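Local coordinates for general secretion pathway protein H (Vibrio cholerae, PDB 4DQ9) that is part of the pseudopilus tip complex, critical for recognising and binding the proteases and toxins that the type II secretion system exports from the periplasm, at residues A[45-55]-A[109-117]; A[67-78]-A[124-133]. All blocks are in the same frame, centred on the assembly; numbering follows the deposited sequence.

Overall arrangement
After the N-terminal helix 2-27 the chain forms strands 31-36, 41-48 and 54-66, then strand 71-77. It returns through 109-117 to strand 126-132. Interaction 1 closes the loop between the 48-54 hairpin of the first sheet and 109-117, the segment that ends in that sheet's edge strand. Interaction 2 closes an overlapping loop, from 67-78 to 124-133, and pairs two neighbouring strands of the second sheet. The loops cross, since 67-78 lies between the segments of interaction 1 and 124-133 follows both. The two contacts lie about 21 Å apart, centre to centre. They meet where F116 N probably hydrogen-bonds T124 OG1 and L115 packs on F126, which ties the sheets together.

Interaction 1 (A[45-55]-A[109-117]); sequences LQLTADKGWQK and QEPAPQLFV. With NA (sodium ion), chain D.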
loop_
_atom_site.group_PDB
_atom_site.type_symbol
_atom_site.label_atom_id
_atom_site.label_comp_id
_atom_site.label_asym_id
_atom_site.label_seq_id
_atom_site.Cartn_x
_atom_site.Cartn_y
_atom_site.Cartn_z
ATOM N N LEU A 45 10.220 -1.354 -3.788
ATOM C CA LEU A 45 9.171 -0.477 -4.351
ATOM C C LEU A 45 9.174 0.919 -3.707
ATOM O O LEU A 45 9.602 1.113 -2.566
ATOM C CB LEU A 45 7.812 -1.093 -4.076
ATOM C CG LEU A 45 7.672 -2.502 -4.620
ATOM C CD1 LEU A 45 6.406 -3.175 -4.074
ATOM C CD2 LEU A 45 7.650 -2.518 -6.145
ATOM N N GLN A 46 8.676 1.909 -4.466
ATOM C CA GLN A 46 8.414 3.240 -4.045
ATOM C C GLN A 46 6.943 3.569 -4.241
ATOM O O GLN A 46 6.340 3.163 -5.195
ATOM C CB GLN A 46 9.250 4.224 -4.803
ATOM C CG GLN A 46 9.148 5.697 -4.307
ATOM C CD GLN A 46 9.918 6.716 -5.144
ATOM O OE1 GLN A 46 10.110 6.530 -6.353
ATOM N NE2 GLN A 46 10.322 7.862 -4.486
ATOM N N LEU A 47 6.374 4.269 -3.276
ATOM C CA LEU A 47 4.973 4.701 -3.403
ATOM C C LEU A 47 4.931 6.153 -4.034
ATOM O O LEU A 47 5.650 7.103 -3.564
ATOM C CB LEU A 47 4.365 4.742 -2.007
ATOM C CG LEU A 47 2.918 5.234 -1.995
ATOM C CD1 LEU A 47 2.069 4.384 -2.862
ATOM C CD2 LEU A 47 2.372 5.285 -0.552
ATOM N N THR A 48 4.182 6.354 -5.098
ATOM C CA THR A 48 4.013 7.699 -5.665
ATOM C C THR A 48 2.483 7.881 -5.741
ATOM O O THR A 48 1.726 6.883 -5.866
ATOM C CB THR A 48 4.562 7.798 -7.114
ATOM O OG1 THR A 48 3.898 6.774 -7.875
ATOM C CG2 THR A 48 6.117 7.556 -7.063
ATOM N N ALA A 49 2.050 9.117 -5.672
ATOM C CA ALA A 49 0.630 9.402 -5.680
ATOM C C ALA A 49 0.070 9.100 -7.068
ATOM O O ALA A 49 -1.015 8.571 -7.208
ATOM C CB ALA A 49 0.365 10.886 -5.308
ATOM N N ASP A 50 0.832 9.396 -8.104
ATOM C CA ASP A 50 0.286 9.233 -9.405
ATOM C C ASP A 50 0.359 7.856 -9.990
ATOM O O ASP A 50 -0.357 7.601 -10.892
ATOM C CB ASP A 50 0.800 10.293 -10.425
ATOM C CG ASP A 50 2.274 10.315 -10.580
ATOM O OD1 ASP A 50 3.060 9.904 -9.667
ATOM O OD2 ASP A 50 2.644 10.866 -11.647
ATOM N N LYS A 51 1.219 6.956 -9.517
ATOM C CA LYS A 51 1.301 5.596 -10.037
ATOM C C LYS A 51 1.275 4.494 -8.993
ATOM O O LYS A 51 1.354 3.308 -9.345
ATOM C CB LYS A 51 2.593 5.457 -10.843
ATOM C CG LYS A 51 2.657 6.423 -12.045
ATOM C CD LYS A 51 4.006 6.237 -12.790
ATOM C CE LYS A 51 5.132 7.173 -12.263
ATOM N NZ LYS A 51 5.005 8.569 -12.863
ATOM N N GLY A 52 1.053 4.869 -7.737
ATOM C CA GLY A 52 0.981 3.960 -6.625
ATOM C C GLY A 52 2.327 3.291 -6.394
ATOM O O GLY A 52 3.349 3.953 -6.638
ATOM N N TRP A 53 2.328 2.012 -5.962
ATOM C CA TRP A 53 3.607 1.285 -5.776
ATOM C C TRP A 53 4.247 0.932 -7.148
ATOM O O TRP A 53 3.616 0.312 -8.033
ATOM C CB TRP A 53 3.431 0.001 -4.984
ATOM C CG TRP A 53 2.969 0.283 -3.540
ATOM C CD1 TRP A 53 1.756 0.165 -2.977
ATOM C CD2 TRP A 53 3.829 0.729 -2.476
ATOM N NE1 TRP A 53 1.771 0.494 -1.666
ATOM C CE2 TRP A 53 3.041 0.902 -1.329
ATOM C CE3 TRP A 53 5.182 1.017 -2.405
ATOM C CZ2 TRP A 53 3.616 1.260 -0.074
ATOM C CZ3 TRP A 53 5.717 1.398 -1.185
ATOM C CH2 TRP A 53 4.945 1.578 -0.069
ATOM N N GLN A 54 5.506 1.314 -7.309
ATOM C CA GLN A 54 6.257 0.980 -8.512
ATOM C C GLN A 54 7.610 0.492 -8.128
ATOM O O GLN A 54 8.121 0.870 -7.073
ATOM C CB GLN A 54 6.333 2.163 -9.525
ATOM C CG GLN A 54 4.971 2.641 -10.042
ATOM C CD GLN A 54 4.268 1.650 -11.003
ATOM O OE1 GLN A 54 4.912 0.840 -11.694
ATOM N NE2 GLN A 54 2.946 1.719 -11.058
ATOM N N LYS A 55 8.246 -0.315 -8.984
ATOM C CA LYS A 55 9.635 -0.643 -8.698
ATOM C C LYS A 55 10.521 0.639 -8.600
ATOM O O LYS A 55 10.377 1.592 -9.398
ATOM C CB LYS A 55 10.213 -1.605 -9.753
ATOM C CG LYS A 55 9.555 -2.923 -9.873
ATOM C CD LYS A 55 10.240 -3.715 -11.008
ATOM C CE LYS A 55 9.562 -5.027 -11.170
ATOM N NZ LYS A 55 10.158 -5.634 -12.412
ATOM N N GLN A 109 -0.361 -1.599 -11.177
ATOM C CA GLN A 109 -0.779 -2.984 -10.869
ATOM C C GLN A 109 0.405 -3.869 -10.407
ATOM O O GLN A 109 0.351 -5.116 -10.424
ATOM C CB GLN A 109 -1.521 -3.597 -12.075
ATOM N N GLU A 110 1.482 -3.200 -10.038
ATOM C CA GLU A 110 2.569 -3.777 -9.232
ATOM C C GLU A 110 2.011 -4.150 -7.847
ATOM O O GLU A 110 1.571 -3.284 -7.128
ATOM C CB GLU A 110 3.641 -2.700 -9.094
ATOM C CG GLU A 110 5.011 -3.091 -8.589
ATOM C CD GLU A 110 5.777 -4.045 -9.498
ATOM O OE1 GLU A 110 6.118 -5.143 -8.991
ATOM O OE2 GLU A 110 5.999 -3.728 -10.698
ATOM N N PRO A 111 2.024 -5.443 -7.474
ATOM C CA PRO A 111 1.410 -5.880 -6.188
ATOM C C PRO A 111 2.055 -5.203 -4.990
ATOM O O PRO A 111 3.272 -4.984 -5.012
ATOM C CB PRO A 111 1.613 -7.407 -6.156
ATOM C CG PRO A 111 1.866 -7.790 -7.597
ATOM C CD PRO A 111 2.561 -6.583 -8.245
ATOM N N ALA A 112 1.252 -4.876 -3.972
ATOM C CA ALA A 112 1.702 -4.070 -2.866
ATOM C C ALA A 112 2.707 -4.784 -1.991
ATOM O O ALA A 112 2.669 -6.008 -1.794
ATOM C CB ALA A 112 0.549 -3.688 -2.033
ATOM N N PRO A 113 3.624 -4.014 -1.459
ATOM C CA PRO A 113 4.613 -4.615 -0.529
ATOM C C PRO A 113 3.983 -5.068 0.755
ATOM O O PRO A 113 3.010 -4.415 1.215
ATOM C CB PRO A 113 5.531 -3.414 -0.197
ATOM C CG PRO A 113 4.601 -2.181 -0.478
ATOM C CD PRO A 113 3.763 -2.572 -1.565
ATOM N N GLN A 114 4.489 -6.140 1.376
ATOM C CA GLN A 114 4.066 -6.550 2.711
ATOM C C GLN A 114 4.870 -5.794 3.743
ATOM O O GLN A 114 4.418 -5.641 4.882
ATOM C CB GLN A 114 4.267 -8.037 2.994
ATOM C CG GLN A 114 3.560 -8.895 2.021
ATOM C CD GLN A 114 4.536 -9.360 0.888
ATOM O OE1 GLN A 114 5.586 -8.692 0.570
ATOM N NE2 GLN A 114 4.248 -10.528 0.348
ATOM N N LEU A 115 6.021 -5.292 3.357
ATOM C CA LEU A 115 6.882 -4.514 4.261
ATOM C C LEU A 115 6.898 -3.060 3.909
ATOM O O LEU A 115 7.380 -2.723 2.818
ATOM C CB LEU A 115 8.317 -5.089 4.343
ATOM C CG LEU A 115 8.537 -6.588 4.490
ATOM C CD1 LEU A 115 10.067 -6.865 4.548
ATOM C CD2 LEU A 115 7.805 -7.040 5.748
ATOM N N PHE A 116 6.364 -2.192 4.764
ATOM C CA PHE A 116 6.413 -0.794 4.558
ATOM C C PHE A 116 7.632 -0.189 5.180
ATOM O O PHE A 116 7.998 -0.517 6.331
ATOM C CB PHE A 116 5.132 -0.100 5.028
ATOM C CG PHE A 116 3.885 -0.712 4.464
ATOM C CD1 PHE A 116 3.503 -0.386 3.149
ATOM C CD2 PHE A 116 3.080 -1.549 5.188
ATOM C CE1 PHE A 116 2.316 -0.944 2.632
ATOM C CE2 PHE A 116 1.930 -2.194 4.583
ATOM C CZ PHE A 116 1.556 -1.793 3.303
ATOM N N VAL A 117 8.236 0.722 4.443
ATOM C CA VAL A 117 9.479 1.387 4.839
ATOM C C VAL A 117 9.159 2.875 4.713
ATOM O O VAL A 117 9.396 3.482 3.649
ATOM C CB VAL A 117 10.669 0.931 4.018
ATOM C CG1 VAL A 117 12.034 1.676 4.458
ATOM C CG2 VAL A 117 10.822 -0.592 4.085
HETATM NA NA NA D . 6.897 -1.009 -11.368
HETATM O O HOH W 1 0.778 -0.216 -8.835
HETATM O O HOH W 2 8.644 -0.575 -13.493
#
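The backbones of 45-55 and 109-117 stay apart, with CA atoms 6.1 Å apart at Q54 and E110 and 7.2 Å at L45 and P113, while the side chains of W53 and P113 meet between the hairpin and 109-117. The pyrrolidine of P113 lies over one face of the W53 indole. P113 CD sits 3.4 Å from the centroid of the five-membered ring of W53, only 7° off its normal, in a CH-pi contact. L47 CB lies against the opposite face, toward its rim. W53 CZ2 lies at the edge of the F116 ring, 3.6 Å from F116 CD1. The six-membered ring of W53 and the F116 ring meet obliquely, their planes 42° apart. L45 forks between its neighbours: CD1 touches P113 CD and CD2 touches E110 CG at 3.6 Å. E110 has CG anti to its backbone N (chi1 -166°) and bends at chi2, which carries its carboxylate across K55, with OE2 near K55 CG. E110 OE2 binds a sodium ion at 2.9 Å, and Q54 OE1 binds it at 2.7 Å. A water is a further ligand. Q54 NE2 donates to K51 O, which fixes the amide rotation and turns OE1 to the metal. The other oxygen, E110 OE1, forms a salt bridge with R34. The carboxylate is thus shared between sodium and a guanidinium, and these positive partners would probably stabilise its charged form.

Interaction 2 (A[67-78]-A[124-133]); sequences LKEGLQLDFELG and TPFTLSIFPK
Q72 and F131 face each other as a hydrogen-bonded pair of antiparallel strands, and their side chains lie on the same face of the sheet. Q72 N donates to F131 O at 2.8 Å, and F131 N returns a bond to Q72 O. D74 with S129 and E76 with T127 repeat this two-way pairing. Q72 CB lies over one face of the F131 ring, 3.4 Å from F131 CE2, while D74 CB meets that ring at its edge. F131 holds its ring between the backbone N and carbonyl carbon (chi1 53°), which leans it across onto Q72 and D74 of the paired strand. E76 and T127 run side by side, and E76 OE1 is 3.7 Å from T127 CB. The opposite face carries L73, F75, L77, F126, L128 and I130. There L128 CD1 reaches F75 CB at 4.0 Å, and I130 CG2 is 4.0 Å from L67 CD2. At one end K133 N donates almost straight to G70 O (2.8 Å, 175°), beside a type II turn from K68 to L71. At the other, G78 N bonds P125 O from above the carbonyl plane. Further out, D74 OD1 takes the backbone N of both F75 and K84, and S129 OG bonds P137 O. L128 packs on F13 of helix 2-27, and L73, F75 and L128 pack on I35 of the first sheet. The ladder is the edge pair of the second sheet that starts with strand 71-77, and its apolar face meets the long N-terminal helix, as in the pilin-like fold of pseudopilins.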
loop_
_atom_site.group_PDB
_atom_site.type_symbol
_atom_site.label_atom_id
_atom_site.label_comp_id
_atom_site.label_asym_id
_atom_site.label_seq_id
_atom_site.Cartn_x
_atom_site.Cartn_y
_atom_site.Cartn_z
ATOM N N LEU A 67 16.532 -15.349 -5.516
ATOM C CA LEU A 67 17.472 -16.310 -4.949
ATOM C C LEU A 67 17.966 -17.340 -6.014
ATOM O O LEU A 67 17.187 -17.773 -6.837
ATOM C CB LEU A 67 16.909 -17.063 -3.771
ATOM C CG LEU A 67 16.509 -16.324 -2.527
ATOM C CD1 LEU A 67 15.916 -17.407 -1.548
ATOM C CD2 LEU A 67 17.651 -15.574 -2.005
ATOM N N LYS A 68 19.231 -17.695 -5.881
ATOM C CA LYS A 68 19.835 -18.751 -6.658
ATOM C C LYS A 68 19.176 -20.072 -6.320
ATOM O O LYS A 68 18.670 -20.301 -5.201
ATOM C CB LYS A 68 21.339 -18.799 -6.368
ATOM C CG LYS A 68 22.187 -17.865 -7.270
ATOM C CD LYS A 68 23.742 -17.908 -6.983
ATOM C CE LYS A 68 24.066 -18.443 -5.575
ATOM N NZ LYS A 68 23.337 -17.703 -4.506
ATOM N N GLU A 69 19.228 -20.978 -7.303
ATOM C CA GLU A 69 18.598 -22.303 -7.155
ATOM C C GLU A 69 19.346 -22.960 -6.031
ATOM O O GLU A 69 20.584 -22.832 -5.883
ATOM C CB GLU A 69 18.708 -23.206 -8.416
ATOM N N GLY A 70 18.574 -23.584 -5.205
ATOM C CA GLY A 70 19.110 -24.267 -4.036
ATOM C C GLY A 70 18.811 -23.529 -2.763
ATOM O O GLY A 70 18.947 -24.157 -1.709
ATOM N N LEU A 71 18.466 -22.218 -2.829
ATOM C CA LEU A 71 18.022 -21.480 -1.671
ATOM C C LEU A 71 16.517 -21.290 -1.653
ATOM O O LEU A 71 15.885 -21.276 -2.724
ATOM C CB LEU A 71 18.661 -20.062 -1.598
ATOM C CG LEU A 71 20.139 -20.137 -1.442
ATOM C CD1 LEU A 71 20.687 -18.739 -1.593
ATOM C CD2 LEU A 71 20.478 -20.662 -0.042
ATOM N N GLN A 72 15.988 -21.139 -0.444
ATOM C CA GLN A 72 14.562 -20.861 -0.172
ATOM C C GLN A 72 14.532 -19.574 0.637
ATOM O O GLN A 72 15.502 -19.243 1.363
ATOM C CB GLN A 72 13.894 -21.925 0.668
ATOM C CG GLN A 72 13.915 -23.364 0.080
ATOM C CD GLN A 72 12.939 -23.523 -0.977
ATOM O OE1 GLN A 72 12.659 -22.583 -1.718
ATOM N NE2 GLN A 72 12.361 -24.716 -1.084
ATOM N N LEU A 73 13.389 -18.910 0.570
ATOM C CA LEU A 73 13.156 -17.905 1.555
ATOM C C LEU A 73 11.740 -18.042 2.192
ATOM O O LEU A 73 10.819 -18.671 1.639
ATOM C CB LEU A 73 13.363 -16.525 1.115
ATOM C CG LEU A 73 12.645 -15.999 -0.088
ATOM C CD1 LEU A 73 11.248 -15.606 0.212
ATOM C CD2 LEU A 73 13.333 -14.727 -0.507
ATOM N N ASP A 74 11.609 -17.422 3.340
ATOM C CA ASP A 74 10.349 -17.397 4.081
ATOM C C ASP A 74 10.244 -16.186 4.965
ATOM O O ASP A 74 11.266 -15.498 5.168
ATOM C CB ASP A 74 10.225 -18.677 4.889
ATOM C CG ASP A 74 8.780 -19.080 5.167
ATOM O OD1 ASP A 74 7.785 -18.309 4.910
ATOM O OD2 ASP A 74 8.586 -20.293 5.581
ATOM N N PHE A 75 9.062 -15.850 5.434
ATOM C CA PHE A 75 8.957 -14.643 6.232
ATOM C C PHE A 75 7.760 -14.800 7.232
ATOM O O PHE A 75 6.826 -15.594 6.982
ATOM C CB PHE A 75 8.848 -13.340 5.448
ATOM C CG PHE A 75 7.532 -13.056 4.804
ATOM C CD1 PHE A 75 7.131 -13.759 3.658
ATOM C CD2 PHE A 75 6.724 -12.044 5.298
ATOM C CE1 PHE A 75 5.911 -13.521 3.019
ATOM C CE2 PHE A 75 5.463 -11.784 4.690
ATOM C CZ PHE A 75 5.049 -12.559 3.546
ATOM N N GLU A 76 7.855 -14.009 8.284
ATOM C CA GLU A 76 6.864 -13.879 9.353
ATOM C C GLU A 76 6.611 -12.386 9.472
ATOM O O GLU A 76 7.573 -11.565 9.348
ATOM C CB GLU A 76 7.383 -14.361 10.730
ATOM C CG GLU A 76 7.595 -15.766 10.889
ATOM C CD GLU A 76 8.432 -16.137 12.058
ATOM O OE1 GLU A 76 9.353 -15.383 12.502
ATOM O OE2 GLU A 76 8.181 -17.251 12.522
ATOM N N LEU A 77 5.348 -11.998 9.650
ATOM C CA LEU A 77 4.989 -10.639 10.084
ATOM C C LEU A 77 4.687 -10.565 11.514
ATOM O O LEU A 77 3.818 -11.279 11.988
ATOM C CB LEU A 77 3.713 -10.170 9.338
ATOM C CG LEU A 77 3.938 -10.196 7.822
ATOM C CD1 LEU A 77 2.654 -9.900 7.005
ATOM C CD2 LEU A 77 4.966 -9.209 7.372
ATOM N N GLY A 78 5.434 -9.697 12.187
ATOM C CA GLY A 78 5.236 -9.434 13.593
ATOM C C GLY A 78 5.430 -10.750 14.320
ATOM O O GLY A 78 6.379 -11.482 14.049
ATOM N N THR A 124 7.742 -2.038 8.942
ATOM C CA THR A 124 6.869 -3.150 9.343
ATOM C C THR A 124 7.638 -4.255 10.108
ATOM O O THR A 124 8.691 -4.685 9.623
ATOM C CB THR A 124 6.244 -3.808 8.124
ATOM O OG1 THR A 124 5.580 -2.814 7.319
ATOM C CG2 THR A 124 5.427 -5.040 8.442
ATOM N N PRO A 125 7.133 -4.686 11.319
ATOM C CA PRO A 125 7.884 -5.728 12.036
ATOM C C PRO A 125 7.840 -7.012 11.288
ATOM O O PRO A 125 6.778 -7.429 10.890
ATOM C CB PRO A 125 7.242 -5.751 13.376
ATOM C CG PRO A 125 6.532 -4.403 13.521
ATOM C CD PRO A 125 6.103 -4.047 12.174
ATOM N N PHE A 126 8.986 -7.645 11.096
ATOM C CA PHE A 126 8.988 -8.899 10.335
ATOM C C PHE A 126 10.297 -9.642 10.602
ATOM O O PHE A 126 11.278 -9.042 11.100
ATOM C CB PHE A 126 8.859 -8.625 8.794
ATOM C CG PHE A 126 10.163 -8.117 8.195
ATOM C CD1 PHE A 126 10.639 -6.759 8.304
ATOM C CD2 PHE A 126 11.077 -9.034 7.579
ATOM C CE1 PHE A 126 11.866 -6.353 7.850
ATOM C CE2 PHE A 126 12.297 -8.618 7.129
ATOM C CZ PHE A 126 12.760 -7.274 7.226
ATOM N N THR A 127 10.332 -10.904 10.138
ATOM C CA THR A 127 11.552 -11.721 10.031
ATOM C C THR A 127 11.560 -12.335 8.607
ATOM O O THR A 127 10.507 -12.890 8.230
ATOM C CB THR A 127 11.585 -12.790 11.058
ATOM O OG1 THR A 127 11.651 -12.165 12.335
ATOM C CG2 THR A 127 12.855 -13.643 10.894
ATOM N N LEU A 128 12.685 -12.194 7.884
ATOM C CA LEU A 128 12.850 -12.845 6.577
ATOM C C LEU A 128 14.018 -13.812 6.794
ATOM O O LEU A 128 15.090 -13.386 7.237
ATOM C CB LEU A 128 13.193 -11.870 5.476
ATOM C CG LEU A 128 13.427 -12.637 4.167
ATOM C CD1 LEU A 128 12.168 -12.722 3.398
ATOM C CD2 LEU A 128 14.522 -11.964 3.370
ATOM N N SER A 129 13.814 -15.075 6.465
ATOM C CA SER A 129 14.937 -15.994 6.559
ATOM C C SER A 129 15.222 -16.627 5.236
ATOM O O SER A 129 14.340 -16.783 4.355
ATOM C CB SER A 129 14.660 -16.993 7.605
ATOM O OG SER A 129 13.844 -17.925 7.149
ATOM N N ILE A 130 16.489 -16.970 5.079
ATOM C CA ILE A 130 17.066 -17.472 3.779
ATOM C C ILE A 130 17.886 -18.678 4.152
ATOM O O ILE A 130 18.754 -18.603 4.997
ATOM C CB ILE A 130 17.890 -16.433 3.027
ATOM C CG1 ILE A 130 17.053 -15.158 2.624
ATOM C CG2 ILE A 130 18.590 -17.005 1.664
ATOM C CD1 ILE A 130 17.838 -13.920 2.150
ATOM N N PHE A 131 17.674 -19.728 3.447
ATOM C CA PHE A 131 18.172 -21.018 3.845
ATOM C C PHE A 131 18.186 -22.058 2.734
ATOM O O PHE A 131 17.484 -21.972 1.772
ATOM C CB PHE A 131 17.388 -21.569 5.008
ATOM C CG PHE A 131 15.907 -21.585 4.759
ATOM C CD1 PHE A 131 15.155 -20.447 4.960
ATOM C CD2 PHE A 131 15.249 -22.711 4.250
ATOM C CE1 PHE A 131 13.802 -20.416 4.773
ATOM C CE2 PHE A 131 13.860 -22.708 4.026
ATOM C CZ PHE A 131 13.121 -21.554 4.226
ATOM N N PRO A 132 19.044 -23.067 2.883
ATOM C CA PRO A 132 19.160 -24.029 1.826
ATOM C C PRO A 132 17.864 -24.864 1.707
ATOM O O PRO A 132 17.187 -25.289 2.720
ATOM C CB PRO A 132 20.290 -24.944 2.295
ATOM C CG PRO A 132 21.093 -24.071 3.123
ATOM C CD PRO A 132 20.116 -23.229 3.867
ATOM N N LYS A 133 17.568 -25.193 0.448
ATOM C CA LYS A 133 16.427 -26.150 0.123
ATOM C C LYS A 133 16.618 -27.449 0.907
ATOM O O LYS A 133 17.703 -27.954 0.965
ATOM C CB LYS A 133 16.270 -26.398 -1.374
ATOM C CG LYS A 133 15.087 -27.168 -1.804
ATOM C CD LYS A 133 15.041 -27.341 -3.361
ATOM C CE LYS A 133 15.198 -26.096 -4.139
ATOM N NZ LYS A 133 15.474 -26.425 -5.579
HETATM O O HOH W 3 20.041 -27.081 -0.756
HETATM O O HOH W 4 8.962 -10.922 13.268
#